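Local coordinates for salicylic acid-binding protein 2 (Nicotiana tabacum, PDB 1XKL) that hydrolyses methyl salicylate to salicylic acid and methanol, a step in the signalling that activates systemic acquired resistance in plants, at residues Q218-Q221 / I222-G226; M108-S111 / V112-S115; E129-D133 / T134-P138; L119-Y122 / N123-P127. All blocks are in the same frame, centred on the assembly; numbering follows the deposited sequence.

Interaction 1: residues Q218-Q221 / I222-G226; sequences QRWQ and IDNIG
The W220 indole carries N224, four residues further along the helix, over one of its faces. N224 CB is 3.9 Å from the centroid of the six-membered ring of W220, almost on the ring normal, a CH-pi contact, and the amide is stacked on the indole at a plane angle of 25°. W220 holds CG anti to its backbone N (chi1 -178°), which carries the broad ring along the helix to N224; the same indole makes a cation-pi contact with R125.

Apolar contact joins Q221 and I225, which run alongside each other, Q221 CB 3.5 Å from I225 CD1. The extended Q221 chain then carries its amide to the backbone of A106 and M108, a reach that suits a buried glutamine. All this belongs to helix 215-225, the crossover of the beta-alpha-beta unit between strands 202-207 and 229-233 of the alpha/beta hydrolase sheet.

Backbone bonds follow the helix: D223 N to R219 O is 2.9 Å and N224 N to W220 O 2.8 Å. Toward the C-terminus Q221 O takes two donors, I225 N at 2.7 Å and G226 N at 3.3 Å. G226 is the first residue to leave helical angles, with positive phi (86°), where a CB would press on the carbonyl oxygen of I225.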
loop_
_atom_site.group_PDB
_atom_site.type_symbol
_atom_site.label_atom_id
_atom_site.label_comp_id
_atom_site.label_asym_id
_atom_site.label_seq_id
_atom_site.Cartn_x
_atom_site.Cartn_y
_atom_site.Cartn_z
ATOM N N GLN A 218 37.617 11.934 -17.569
ATOM C CA GLN A 218 38.040 10.740 -18.269
ATOM C C GLN A 218 39.476 10.960 -18.754
ATOM O O GLN A 218 40.343 10.105 -18.565
ATOM C CB GLN A 218 37.109 10.458 -19.453
ATOM C CG GLN A 218 35.698 10.015 -19.067
ATOM C CD GLN A 218 34.848 9.706 -20.284
ATOM O OE1 GLN A 218 35.300 9.035 -21.207
ATOM N NE2 GLN A 218 33.616 10.187 -20.289
ATOM N N ARG A 219 39.736 12.113 -19.368
ATOM C CA ARG A 219 41.086 12.414 -19.852
ATOM C C ARG A 219 42.030 12.590 -18.666
ATOM O O ARG A 219 43.228 12.331 -18.773
ATOM C CB ARG A 219 41.081 13.682 -20.713
ATOM C CG ARG A 219 39.910 13.758 -21.684
ATOM C CD ARG A 219 40.327 14.148 -23.095
ATOM N NE ARG A 219 40.848 13.008 -23.858
ATOM C CZ ARG A 219 40.300 12.546 -24.980
ATOM N NH1 ARG A 219 40.842 11.511 -25.604
ATOM N NH2 ARG A 219 39.208 13.119 -25.472
ATOM N N TRP A 220 41.483 13.024 -17.535
ATOM C CA TRP A 220 42.284 13.210 -16.336
ATOM C C TRP A 220 42.845 11.868 -15.884
ATOM O O TRP A 220 44.008 11.771 -15.493
ATOM C CB TRP A 220 41.445 13.806 -15.211
ATOM C CG TRP A 220 42.247 14.055 -13.982
ATOM C CD1 TRP A 220 42.978 15.176 -13.688
ATOM C CD2 TRP A 220 42.479 13.133 -12.910
ATOM N NE1 TRP A 220 43.654 15.002 -12.504
ATOM C CE2 TRP A 220 43.366 13.759 -12.006
ATOM C CE3 TRP A 220 42.028 11.838 -12.629
ATOM C CZ2 TRP A 220 43.811 13.133 -10.839
ATOM C CZ3 TRP A 220 42.469 11.212 -11.467
ATOM C CH2 TRP A 220 43.352 11.862 -10.586
ATOM N N GLN A 221 42.016 10.831 -15.933
ATOM C CA GLN A 221 42.456 9.502 -15.521
ATOM C C GLN A 221 43.482 8.937 -16.478
ATOM O O GLN A 221 44.421 8.263 -16.064
ATOM C CB GLN A 221 41.275 8.539 -15.450
ATOM C CG GLN A 221 40.163 8.973 -14.526
ATOM C CD GLN A 221 39.049 7.957 -14.502
ATOM O OE1 GLN A 221 39.118 6.963 -13.783
ATOM N NE2 GLN A 221 38.027 8.189 -15.304
ATOM N N ILE A 222 43.292 9.187 -17.767
ATOM C CA ILE A 222 44.234 8.693 -18.764
ATOM C C ILE A 222 45.594 9.356 -18.525
ATOM O O ILE A 222 46.627 8.686 -18.492
ATOM C CB ILE A 222 43.732 9.008 -20.185
ATOM C CG1 ILE A 222 42.487 8.159 -20.473
ATOM C CG2 ILE A 222 44.832 8.735 -21.212
ATOM C CD1 ILE A 222 41.904 8.377 -21.842
ATOM N N ASP A 223 45.569 10.671 -18.333
ATOM C CA ASP A 223 46.782 11.452 -18.099
ATOM C C ASP A 223 47.491 11.154 -16.775
ATOM O O ASP A 223 48.719 11.094 -16.730
ATOM C CB ASP A 223 46.456 12.947 -18.168
ATOM C CG ASP A 223 46.113 13.406 -19.573
ATOM O OD1 ASP A 223 45.747 14.590 -19.748
ATOM O OD2 ASP A 223 46.212 12.581 -20.508
ATOM N N ASN A 224 46.715 10.967 -15.708
ATOM C CA ASN A 224 47.252 10.700 -14.374
ATOM C C ASN A 224 47.491 9.229 -14.056
ATOM O O ASN A 224 48.509 8.870 -13.454
ATOM C CB ASN A 224 46.316 11.270 -13.309
ATOM C CG ASN A 224 46.423 12.769 -13.181
ATOM O OD1 ASN A 224 46.165 13.515 -14.126
ATOM N ND2 ASN A 224 46.808 13.224 -11.995
ATOM N N ILE A 225 46.544 8.380 -14.439
ATOM C CA ILE A 225 46.661 6.955 -14.174
ATOM C C ILE A 225 47.400 6.217 -15.286
ATOM O O ILE A 225 48.088 5.232 -15.025
ATOM C CB ILE A 225 45.270 6.337 -13.977
ATOM C CG1 ILE A 225 44.547 7.071 -12.844
ATOM C CG2 ILE A 225 45.398 4.855 -13.658
ATOM C CD1 ILE A 225 43.057 6.951 -12.905
ATOM N N GLY A 226 47.257 6.688 -16.521
ATOM C CA GLY A 226 47.945 6.056 -17.639
ATOM C C GLY A 226 47.241 4.875 -18.286
ATOM O O GLY A 226 46.567 4.101 -17.615
#

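Interaction 2: residues M108-S111 / V112-S115; sequences MPDS and VHNS
D110 OD2 is gripped by the backbone amide of H113, whose N is 3.1 Å away, and by an ordered water 2.6 Å from it. The amide comes from above the carboxylate plane, 39° out of it, while the other oxygen is used quite differently: D110 OD1 receives H113 ND1 at 2.6 Å on its syn lone pair. Carboxylate and imidazole are nearly coplanar, and OD1 meets the ring at its edge. One aspartate thus holds both the backbone and the ring of the residue three places on. Its CG sits in the crowded position between backbone N and carbonyl carbon (chi1 67°), which brings the carboxylate back toward H113. The nearby carboxylate charge would be expected to favour a protonated imidazole.

The contact lies in the irregular segment between strand 98-104 and helix 117-124, the place where alpha/beta hydrolases commonly insert the cap that covers the active site. Two waters bridge the loop: one lies 2.8 Å from D110 O and 2.7 Å from H113 O, and the one at D110 OD2 is also 2.9 Å from N114 O.

Outside the contact, the H113 ring stacks on F117 at the start of the next helix, and S111 O accepts a hydrogen bond from K190 NZ.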
loop_
_atom_site.group_PDB
_atom_site.type_symbol
_atom_site.label_atom_id
_atom_site.label_comp_id
_atom_site.label_asym_id
_atom_site.label_seq_id
_atom_site.Cartn_x
_atom_site.Cartn_y
_atom_site.Cartn_z
HETATM N N MSE A 108 38.891 4.110 -13.645
HETATM C CA MSE A 108 40.055 3.250 -13.786
HETATM C C MSE A 108 41.014 3.506 -12.632
HETATM O O MSE A 108 41.609 4.580 -12.542
HETATM C CB MSE A 108 40.736 3.548 -15.128
HETATM C CG MSE A 108 41.909 2.654 -15.453
HETATM SE SE MSE A 108 42.636 3.126 -17.160
HETATM C CE MSE A 108 43.185 4.935 -16.720
ATOM N N PRO A 109 41.183 2.518 -11.740
ATOM C CA PRO A 109 42.065 2.613 -10.572
ATOM C C PRO A 109 43.537 2.457 -10.924
ATOM O O PRO A 109 43.892 2.266 -12.086
ATOM C CB PRO A 109 41.614 1.446 -9.682
ATOM C CG PRO A 109 40.472 0.772 -10.437
ATOM C CD PRO A 109 40.647 1.155 -11.864
ATOM N N ASP A 110 44.379 2.543 -9.896
ATOM C CA ASP A 110 45.815 2.341 -10.035
ATOM C C ASP A 110 46.274 1.532 -8.829
ATOM O O ASP A 110 45.447 1.083 -8.027
ATOM C CB ASP A 110 46.589 3.675 -10.173
ATOM C CG ASP A 110 46.575 4.545 -8.909
ATOM O OD1 ASP A 110 47.025 5.703 -9.024
ATOM O OD2 ASP A 110 46.149 4.112 -7.823
ATOM N N SER A 111 47.579 1.318 -8.721
ATOM C CA SER A 111 48.141 0.545 -7.619
ATOM C C SER A 111 48.797 1.440 -6.566
ATOM O O SER A 111 48.891 1.070 -5.396
ATOM C CB SER A 111 49.173 -0.452 -8.154
ATOM O OG SER A 111 50.153 0.203 -8.939
ATOM N N VAL A 112 49.229 2.622 -6.993
ATOM C CA VAL A 112 49.904 3.585 -6.131
ATOM C C VAL A 112 49.061 4.221 -5.026
ATOM O O VAL A 112 49.449 4.197 -3.854
ATOM C CB VAL A 112 50.532 4.718 -6.988
ATOM C CG1 VAL A 112 51.285 5.700 -6.106
ATOM C CG2 VAL A 112 51.468 4.117 -8.025
ATOM N N HIS A 113 47.915 4.791 -5.389
ATOM C CA HIS A 113 47.052 5.453 -4.405
ATOM C C HIS A 113 46.045 4.525 -3.731
ATOM O O HIS A 113 45.998 3.331 -4.014
ATOM C CB HIS A 113 46.296 6.608 -5.065
ATOM C CG HIS A 113 47.181 7.571 -5.794
ATOM N ND1 HIS A 113 47.702 7.302 -7.040
ATOM C CD2 HIS A 113 47.664 8.785 -5.437
ATOM C CE1 HIS A 113 48.471 8.309 -7.421
ATOM N NE2 HIS A 113 48.465 9.219 -6.467
ATOM N N ASN A 114 45.262 5.085 -2.810
ATOM C CA ASN A 114 44.225 4.326 -2.120
ATOM C C ASN A 114 43.259 3.845 -3.199
ATOM O O ASN A 114 43.062 4.526 -4.204
ATOM C CB ASN A 114 43.478 5.218 -1.126
ATOM C CG ASN A 114 44.324 5.584 0.081
ATOM O OD1 ASN A 114 45.417 6.147 -0.054
ATOM N ND2 ASN A 114 43.822 5.265 1.273
ATOM N N SER A 115 42.655 2.682 -2.992
ATOM C CA SER A 115 41.736 2.131 -3.978
ATOM C C SER A 115 40.589 3.070 -4.334
ATOM O O SER A 115 40.032 2.991 -5.434
ATOM C CB SER A 115 41.204 0.793 -3.484
ATOM O OG SER A 115 42.288 -0.096 -3.252
HETATM O O HOH W 1 44.861 1.289 -5.281
HETATM O O HOH W 2 43.737 3.844 -6.925
#

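Interaction 3: residues E129-D133 / T134-P138; sequences ENWLD and TQFLP
The W131 side chain meets T134 and F136 in turn from CB outward. W131 CB lies 4.1 Å from T134 CB; CG and then CD2 come under the rim of the phenyl ring, with W131 CD2 3.8 Å from F136 CE2. Next to CD2, W131 CE3 has the T134 hydroxyl at its edge, with OG1 3.9 Å away. W131 CZ2 is 4.1 Å from F136 CZ, which stands over the centre of the indole. In this T-shaped pair the edge of F136 points at the W131 face, with its centroid 5.0 Å from that of the indole's six-membered ring and the planes at 89°.

The chain brings the rings together by a type II' beta turn from W131 to T134, leading into strand 135-138, which pairs antiparallel with strand 147-150. L132 takes the positive-phi corner (phi 51°), an unusual place for a leucine. W131 O closes the turn by accepting twice from T134: from OG1 at 2.7 Å, in the carbonyl plane on a lone pair, and from N at 2.9 Å, above that plane. Threonine suits because its hydroxyl adds a bond. W131 lines the ligand pocket; the D133 carboxylate accepts from K154 N and F155 N.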
loop_
_atom_site.group_PDB
_atom_site.type_symbol
_atom_site.label_atom_id
_atom_site.label_comp_id
_atom_site.label_asym_id
_atom_site.label_seq_id
_atom_site.Cartn_x
_atom_site.Cartn_y
_atom_site.Cartn_z
ATOM N N GLU A 129 25.493 19.245 -7.246
ATOM C CA GLU A 129 24.260 19.444 -8.004
ATOM C C GLU A 129 24.214 18.623 -9.280
ATOM O O GLU A 129 23.176 18.549 -9.942
ATOM C CB GLU A 129 24.065 20.920 -8.356
ATOM C CG GLU A 129 23.993 21.834 -7.149
ATOM C CD GLU A 129 23.162 23.080 -7.406
ATOM O OE1 GLU A 129 23.447 23.801 -8.391
ATOM O OE2 GLU A 129 22.224 23.331 -6.616
ATOM N N ASN A 130 25.339 18.012 -9.635
ATOM C CA ASN A 130 25.382 17.197 -10.838
ATOM C C ASN A 130 24.598 15.907 -10.589
ATOM O O ASN A 130 24.228 15.212 -11.533
ATOM C CB ASN A 130 26.828 16.853 -11.206
ATOM C CG ASN A 130 26.974 16.413 -12.659
ATOM O OD1 ASN A 130 26.732 17.199 -13.578
ATOM N ND2 ASN A 130 27.366 15.155 -12.873
ATOM N N TRP A 131 24.338 15.602 -9.318
ATOM C CA TRP A 131 23.618 14.382 -8.947
ATOM C C TRP A 131 22.107 14.451 -9.126
ATOM O O TRP A 131 21.431 13.419 -9.167
ATOM C CB TRP A 131 23.932 13.993 -7.499
ATOM C CG TRP A 131 25.353 13.569 -7.293
ATOM C CD1 TRP A 131 26.344 14.283 -6.681
ATOM C CD2 TRP A 131 25.953 12.347 -7.736
ATOM N NE1 TRP A 131 27.526 13.581 -6.716
ATOM C CE2 TRP A 131 27.315 12.389 -7.358
ATOM C CE3 TRP A 131 25.474 11.217 -8.418
ATOM C CZ2 TRP A 131 28.206 11.346 -7.638
ATOM C CZ3 TRP A 131 26.361 10.180 -8.697
ATOM C CH2 TRP A 131 27.714 10.255 -8.303
ATOM N N LEU A 132 21.584 15.667 -9.222
ATOM C CA LEU A 132 20.156 15.886 -9.401
ATOM C C LEU A 132 19.306 15.125 -8.390
ATOM O O LEU A 132 19.447 15.311 -7.184
ATOM C CB LEU A 132 19.739 15.508 -10.828
ATOM C CG LEU A 132 20.331 16.344 -11.967
ATOM C CD1 LEU A 132 19.723 15.920 -13.292
ATOM C CD2 LEU A 132 20.069 17.815 -11.718
ATOM N N ASP A 133 18.428 14.259 -8.880
ATOM C CA ASP A 133 17.552 13.513 -7.991
ATOM C C ASP A 133 18.107 12.172 -7.531
ATOM O O ASP A 133 17.347 11.295 -7.127
ATOM C CB ASP A 133 16.202 13.294 -8.666
ATOM C CG ASP A 133 16.325 12.538 -9.967
ATOM O OD1 ASP A 133 15.279 12.212 -10.560
ATOM O OD2 ASP A 133 17.470 12.271 -10.395
ATOM N N THR A 134 19.423 12.005 -7.590
ATOM C CA THR A 134 20.040 10.756 -7.158
ATOM C C THR A 134 19.939 10.622 -5.637
ATOM O O THR A 134 20.132 11.598 -4.914
ATOM C CB THR A 134 21.517 10.702 -7.570
ATOM O OG1 THR A 134 21.612 10.709 -9.000
ATOM C CG2 THR A 134 22.173 9.448 -7.022
ATOM N N GLN A 135 19.644 9.416 -5.157
ATOM C CA GLN A 135 19.501 9.173 -3.726
ATOM C C GLN A 135 20.695 8.521 -3.048
ATOM O O GLN A 135 21.160 7.461 -3.462
ATOM C CB GLN A 135 18.286 8.294 -3.442
ATOM C CG GLN A 135 16.937 8.921 -3.710
ATOM C CD GLN A 135 15.816 8.109 -3.086
ATOM O OE1 GLN A 135 15.730 7.985 -1.857
ATOM N NE2 GLN A 135 14.956 7.538 -3.928
ATOM N N PHE A 136 21.170 9.152 -1.982
ATOM C CA PHE A 136 22.285 8.631 -1.207
ATOM C C PHE A 136 21.764 8.324 0.198
ATOM O O PHE A 136 21.558 9.232 1.004
ATOM C CB PHE A 136 23.408 9.669 -1.156
ATOM C CG PHE A 136 24.206 9.761 -2.426
ATOM C CD1 PHE A 136 25.184 8.815 -2.710
ATOM C CD2 PHE A 136 23.963 10.773 -3.350
ATOM C CE1 PHE A 136 25.907 8.867 -3.901
ATOM C CE2 PHE A 136 24.681 10.836 -4.546
ATOM C CZ PHE A 136 25.655 9.880 -4.820
ATOM N N LEU A 137 21.538 7.046 0.483
ATOM C CA LEU A 137 21.024 6.636 1.790
ATOM C C LEU A 137 22.020 5.767 2.550
ATOM O O LEU A 137 22.728 4.952 1.962
ATOM C CB LEU A 137 19.707 5.872 1.620
ATOM C CG LEU A 137 18.590 6.590 0.851
ATOM C CD1 LEU A 137 17.490 5.600 0.516
ATOM C CD2 LEU A 137 18.049 7.755 1.673
ATOM N N PRO A 138 22.100 5.944 3.878
ATOM C CA PRO A 138 23.023 5.153 4.693
ATOM C C PRO A 138 22.376 3.834 5.074
ATOM O O PRO A 138 21.179 3.788 5.347
ATOM C CB PRO A 138 23.245 6.043 5.908
ATOM C CG PRO A 138 21.887 6.645 6.101
ATOM C CD PRO A 138 21.497 7.030 4.677
HETATM O O HOH W 3 21.270 14.075 -5.402
HETATM O O HOH W 4 15.681 8.350 -6.982
#

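Interaction 4: residues L119-Y122 / N123-P127; sequences LEQY and NERTP. With STH (2-amino-4H-1,3-benzoxathiin-4-ol), chain E.
N123 N bonds L119 O at 3.1 Å and E124 N bonds E120 O in the regular helical pattern, which ends when R125 leaves helical angles. This is the C-terminal end of helix 117-124, beside the ligand pocket of the alpha/beta hydrolase. The last turn is held at Y122 O, which accepts from R125 N at 3.2 Å and from T126 OG1 at 2.9 Å. The two donors come from opposite faces of the carbonyl plane, and neither is on a lone pair. A threonine hydroxyl thus stands in where a further helical amide might have served.

T126 also covers one face of the Y122 ring: its CB is 4.2 Å from the ring centroid, 16° off the normal, in a CH-pi contact. Y122 CG is anti to the backbone N (chi1 170°), which sends the phenol away from the helix axis and into the pocket, where OH bonds G212 O. A tyrosine fits because its length spans from helix to pocket while the hydroxyl is satisfied by that carbonyl. N123 OD1 lies 3.7 Å from Y122 CD2, its amide steeply inclined to the ring.

On the side facing helix 215-225, Q121 bends at chi2, bringing its amide back across the ends of E124 and R125. An ordered water donates to both Q121 OE1, at 3.3 Å, and E124 OE1, at 2.7 Å. At the pocket end, Y122 OH is 3.4 Å from C5 of the bound benzoxathiin.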
loop_
_atom_site.group_PDB
_atom_site.type_symbol
_atom_site.label_atom_id
_atom_site.label_comp_id
_atom_site.label_asym_id
_atom_site.label_seq_id
_atom_site.Cartn_x
_atom_site.Cartn_y
_atom_site.Cartn_z
ATOM N N LEU A 119 37.655 7.574 -7.254
ATOM C CA LEU A 119 36.307 7.925 -6.823
ATOM C C LEU A 119 36.351 9.233 -6.043
ATOM O O LEU A 119 35.469 10.081 -6.186
ATOM C CB LEU A 119 35.712 6.798 -5.970
ATOM C CG LEU A 119 35.471 5.479 -6.721
ATOM C CD1 LEU A 119 34.741 4.489 -5.824
ATOM C CD2 LEU A 119 34.639 5.761 -7.971
ATOM N N GLU A 120 37.398 9.396 -5.235
ATOM C CA GLU A 120 37.586 10.612 -4.437
ATOM C C GLU A 120 37.859 11.791 -5.358
ATOM O O GLU A 120 37.310 12.875 -5.173
ATOM C CB GLU A 120 38.753 10.423 -3.458
ATOM C CG GLU A 120 38.402 9.539 -2.269
ATOM C CD GLU A 120 39.611 9.147 -1.433
ATOM O OE1 GLU A 120 39.411 8.702 -0.286
ATOM O OE2 GLU A 120 40.754 9.273 -1.921
ATOM N N GLN A 121 38.702 11.575 -6.361
ATOM C CA GLN A 121 39.011 12.639 -7.301
ATOM C C GLN A 121 37.751 13.032 -8.063
ATOM O O GLN A 121 37.420 14.216 -8.157
ATOM C CB GLN A 121 40.116 12.187 -8.256
ATOM C CG GLN A 121 41.476 12.058 -7.576
ATOM C CD GLN A 121 41.964 13.390 -7.022
ATOM O OE1 GLN A 121 42.153 14.351 -7.767
ATOM N NE2 GLN A 121 42.162 13.452 -5.708
ATOM N N TYR A 122 37.038 12.040 -8.596
ATOM C CA TYR A 122 35.799 12.303 -9.332
ATOM C C TYR A 122 34.891 13.247 -8.539
ATOM O O TYR A 122 34.427 14.259 -9.055
ATOM C CB TYR A 122 35.047 10.993 -9.597
ATOM C CG TYR A 122 33.656 11.207 -10.146
ATOM C CD1 TYR A 122 33.459 11.576 -11.473
ATOM C CD2 TYR A 122 32.539 11.112 -9.317
ATOM C CE1 TYR A 122 32.189 11.853 -11.962
ATOM C CE2 TYR A 122 31.264 11.387 -9.791
ATOM C CZ TYR A 122 31.095 11.760 -11.115
ATOM O OH TYR A 122 29.838 12.069 -11.581
ATOM N N ASN A 123 34.639 12.899 -7.281
ATOM C CA ASN A 123 33.778 13.700 -6.424
ATOM C C ASN A 123 34.313 15.096 -6.158
ATOM O O ASN A 123 33.538 16.040 -6.014
ATOM C CB ASN A 123 33.550 12.984 -5.097
ATOM C CG ASN A 123 32.736 11.720 -5.257
ATOM O OD1 ASN A 123 31.605 11.753 -5.748
ATOM N ND2 ASN A 123 33.305 10.594 -4.842
ATOM N N GLU A 124 35.634 15.226 -6.089
ATOM C CA GLU A 124 36.251 16.522 -5.831
ATOM C C GLU A 124 36.107 17.465 -7.010
ATOM O O GLU A 124 36.196 18.680 -6.847
ATOM C CB GLU A 124 37.724 16.343 -5.472
ATOM C CG GLU A 124 37.931 15.958 -4.019
ATOM C CD GLU A 124 39.320 15.441 -3.742
ATOM O OE1 GLU A 124 40.302 16.129 -4.102
ATOM O OE2 GLU A 124 39.433 14.344 -3.154
ATOM N N ARG A 125 35.902 16.924 -8.206
ATOM C CA ARG A 125 35.717 17.806 -9.348
ATOM C C ARG A 125 34.333 17.629 -9.944
ATOM O O ARG A 125 34.130 17.848 -11.135
ATOM C CB ARG A 125 36.800 17.596 -10.416
ATOM C CG ARG A 125 37.082 16.175 -10.787
ATOM C CD ARG A 125 38.475 15.786 -10.331
ATOM N NE ARG A 125 39.506 16.648 -10.886
ATOM C CZ ARG A 125 40.808 16.476 -10.677
ATOM N NH1 ARG A 125 41.217 15.467 -9.923
ATOM N NH2 ARG A 125 41.702 17.315 -11.217
ATOM N N THR A 126 33.388 17.248 -9.086
ATOM C CA THR A 126 31.991 17.032 -9.457
ATOM C C THR A 126 31.085 17.707 -8.427
ATOM O O THR A 126 30.982 17.251 -7.279
ATOM C CB THR A 126 31.663 15.509 -9.513
ATOM O OG1 THR A 126 32.176 14.963 -10.738
ATOM C CG2 THR A 126 30.157 15.264 -9.425
ATOM N N PRO A 127 30.416 18.802 -8.819
ATOM C CA PRO A 127 29.522 19.528 -7.911
ATOM C C PRO A 127 28.341 18.711 -7.401
ATOM O O PRO A 127 27.768 17.896 -8.127
ATOM C CB PRO A 127 29.096 20.742 -8.736
ATOM C CG PRO A 127 29.176 20.245 -10.142
ATOM C CD PRO A 127 30.453 19.445 -10.143
HETATM C C8 STH E . 28.899 5.011 -11.552
HETATM O O8 STH E . 29.557 4.664 -10.414
HETATM C C1 STH E . 28.653 6.436 -11.916
HETATM C C2 STH E . 27.923 6.759 -13.167
HETATM C C3 STH E . 27.689 8.121 -13.510
HETATM C C4 STH E . 28.131 9.170 -12.644
HETATM C C5 STH E . 28.828 8.869 -11.434
HETATM C C6 STH E . 29.074 7.528 -11.069
HETATM C C7 STH E . 28.003 4.434 -13.896
HETATM O O2 STH E . 27.479 5.743 -14.052
HETATM N N7 STH E . 27.066 3.541 -14.398
HETATM S S7 STH E . 28.463 3.991 -12.414
HETATM O O HOH W 5 41.326 17.165 -6.344
#

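Along the chain the order is interaction 2, interaction 4, interaction 3 and then interaction 1. Interactions 2 to 4 follow strand 98-104: the loop 108-115, the end of helix 117-124, and the turn into strand 135-138. Interaction 1 lies on helix 215-225, after strand 202-207. Its centre is about 12 Å from that of interaction 2 and 14 Å from that of interaction 4, and it touches both: helix 215-225 ties the loop and helix after strand 98-104 to the core sheet. Interactions 3 and 4, also about 14 Å apart between centres, meet where W131 CZ2 is 3.7 Å from Y122 CE2, joining the end of helix 117-124 to the turn before strand 135-138 at the ligand pocket.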